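Local coordinates for putative alpha/beta hydrolase fold protein (Candidatus Nitrososphaera gargensis, PDB 5A62) that probably acts as a hydrolase of the alpha/beta hydrolase fold, in line with a role as a carboxylesterase, at residues A118-N123 with D260-F265. Numbering follows the deposited sequence.
Sequences AIIMIN and DILMGF
F265, whose ring edge meets I120 of the neighbouring strand, sits in regular helix, its N donating to I261 O at 3.0 Å, one turn back in helix 256-272. No hydrogen bond crosses between 118-123 and 260-265, and the contact is carried by three buried side chains. I120 reaches out from the strand with both of its branches. CG1 lies anti to the carbonyl carbon (chi1 -56°) and the chain then runs on extended, which carries CD1 between L262 and F265. There I120 CD1 comes to 3.8 Å from L262 CD1, and it lies 4.1 Å from F265 CB. The other branch fills in alongside: I120 CG2 approaches F265 CD2 at 4.1 Å, meeting the ring edge-on rather than over a face. The CB of L262 points neither at the strand nor away from it, but with CG anti to the backbone N (chi1 179°) its CD1 swings back to the strand, where the two aliphatic chains cross at about a right angle. I261 CG2 sits over one face of the F265 ring, 3.4 Å from its plane and displaced from its centre, and the ring also meets that of F214 with the planes about 30° apart. I96, on the adjoining parallel strand 93-98, touches both I120 and L262. On the other face of the sheet, I119 and M121 pack against helix 100-111, so strand 116-122 is sandwiched between helices, as expected of this fold. The GxSxG pattern of G97, S99 and G101, consistent with a nucleophile elbow, begins at the end of strand 93-98; the I120 side chain lies near it without touching, while its backbone is hydrogen-bonded to G97. Wholly apolar, the contact contributes, with I96, I216 and F214, to packing the C-terminal helix on the central sheet by shape and exclusion of water, without directional bonds.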
loop_
_atom_site.group_PDB
_atom_site.type_symbol
_atom_site.label_atom_id
_atom_site.label_comp_id
_atom_site.label_asym_id
_atom_site.label_seq_id
_atom_site.Cartn_x
_atom_site.Cartn_y
_atom_site.Cartn_z
ATOM N N ALA A 118 -14.628 -23.791 5.973
ATOM C CA ALA A 118 -15.429 -22.997 5.074
ATOM C C ALA A 118 -15.160 -21.545 5.339
ATOM O O ALA A 118 -14.803 -21.141 6.441
ATOM C CB ALA A 118 -16.890 -23.251 5.256
ATOM N N ILE A 119 -15.356 -20.788 4.284
ATOM C CA ILE A 119 -15.421 -19.336 4.384
ATOM C C ILE A 119 -16.725 -18.858 3.762
ATOM O O ILE A 119 -17.231 -19.419 2.808
ATOM C CB ILE A 119 -14.261 -18.622 3.769
ATOM C CG1 ILE A 119 -14.178 -18.714 2.269
ATOM C CG2 ILE A 119 -12.986 -19.069 4.419
ATOM C CD1 ILE A 119 -13.041 -17.888 1.673
ATOM N N ILE A 120 -17.233 -17.753 4.346
ATOM C CA ILE A 120 -18.469 -17.095 3.927
ATOM C C ILE A 120 -18.113 -15.660 3.725
ATOM O O ILE A 120 -17.901 -14.947 4.717
ATOM C CB ILE A 120 -19.620 -17.278 4.900
ATOM C CG1 ILE A 120 -19.861 -18.765 5.112
ATOM C CG2 ILE A 120 -20.874 -16.579 4.310
ATOM C CD1 ILE A 120 -20.869 -19.071 6.201
ATOM N N MET A 121 -18.066 -15.205 2.497
ATOM C CA MET A 121 -17.647 -13.843 2.144
ATOM C C MET A 121 -18.878 -13.007 1.856
ATOM O O MET A 121 -19.663 -13.378 0.964
ATOM C CB MET A 121 -16.778 -13.854 0.907
ATOM C CG MET A 121 -15.496 -14.652 1.066
ATOM S SD MET A 121 -14.505 -14.725 -0.418
ATOM C CE MET A 121 -15.499 -15.824 -1.444
ATOM N N ILE A 122 -19.106 -11.937 2.579
ATOM C CA ILE A 122 -20.256 -11.070 2.428
ATOM C C ILE A 122 -19.715 -9.808 1.758
ATOM O O ILE A 122 -18.909 -9.082 2.332
ATOM C CB ILE A 122 -20.905 -10.736 3.732
ATOM C CG1 ILE A 122 -21.283 -12.016 4.507
ATOM C CG2 ILE A 122 -22.095 -9.789 3.472
ATOM C CD1 ILE A 122 -21.849 -11.778 5.874
ATOM N N ASN A 123 -20.106 -9.533 0.495
ATOM C CA ASN A 123 -19.536 -8.484 -0.329
ATOM C C ASN A 123 -18.034 -8.455 -0.212
ATOM O O ASN A 123 -17.449 -7.398 0.017
ATOM C CB ASN A 123 -20.145 -7.109 0.074
ATOM C CG ASN A 123 -21.620 -7.001 -0.261
ATOM O OD1 ASN A 123 -22.100 -7.620 -1.230
ATOM N ND2 ASN A 123 -22.325 -6.216 0.547
ATOM N N ASP A 260 -31.231 -16.018 6.773
ATOM C CA ASP A 260 -31.784 -17.249 6.254
ATOM C C ASP A 260 -30.706 -17.922 5.434
ATOM O O ASP A 260 -30.429 -19.084 5.622
ATOM C CB ASP A 260 -33.010 -16.934 5.403
ATOM C CG ASP A 260 -34.191 -16.379 6.231
ATOM O OD1 ASP A 260 -34.234 -16.521 7.468
ATOM O OD2 ASP A 260 -35.032 -15.757 5.576
ATOM N N ILE A 261 -30.032 -17.164 4.565
ATOM C CA ILE A 261 -28.980 -17.730 3.743
ATOM C C ILE A 261 -27.776 -18.198 4.577
ATOM O O ILE A 261 -27.302 -19.317 4.449
ATOM C CB ILE A 261 -28.539 -16.726 2.680
ATOM C CG1 ILE A 261 -29.679 -16.516 1.669
ATOM C CG2 ILE A 261 -27.306 -17.225 1.958
ATOM C CD1 ILE A 261 -29.461 -15.316 0.803
ATOM N N LEU A 262 -27.326 -17.326 5.466
ATOM C CA LEU A 262 -26.200 -17.661 6.329
ATOM C C LEU A 262 -26.437 -18.936 7.126
ATOM O O LEU A 262 -25.537 -19.801 7.181
ATOM C CB LEU A 262 -25.956 -16.478 7.260
ATOM C CG LEU A 262 -24.805 -16.680 8.266
ATOM C CD1 LEU A 262 -23.501 -16.739 7.512
ATOM C CD2 LEU A 262 -24.757 -15.605 9.351
ATOM N N MET A 263 -27.620 -19.049 7.749
ATOM C CA MET A 263 -27.825 -20.234 8.591
ATOM C C MET A 263 -27.930 -21.517 7.751
ATOM O O MET A 263 -27.474 -22.591 8.156
ATOM C CB MET A 263 -29.017 -20.043 9.540
ATOM C CG MET A 263 -28.889 -18.834 10.440
ATOM S SD MET A 263 -27.291 -18.602 11.293
ATOM C CE MET A 263 -27.275 -20.108 12.240
ATOM N N GLY A 264 -28.453 -21.391 6.541
ATOM C CA GLY A 264 -28.414 -22.437 5.588
ATOM C C GLY A 264 -27.026 -22.943 5.262
ATOM O O GLY A 264 -26.717 -24.137 5.236
ATOM N N PHE A 265 -26.146 -21.990 4.980
ATOM C CA PHE A 265 -24.772 -22.364 4.718
ATOM C C PHE A 265 -24.129 -23.041 5.929
ATOM O O PHE A 265 -23.386 -24.003 5.803
ATOM C CB PHE A 265 -23.954 -21.076 4.421
ATOM C CG PHE A 265 -24.247 -20.376 3.109
ATOM C CD1 PHE A 265 -25.004 -20.956 2.068
ATOM C CD2 PHE A 265 -23.715 -19.113 2.886
ATOM C CE1 PHE A 265 -25.199 -20.252 0.911
ATOM C CE2 PHE A 265 -23.879 -18.452 1.716
ATOM C CZ PHE A 265 -24.599 -19.020 0.733
#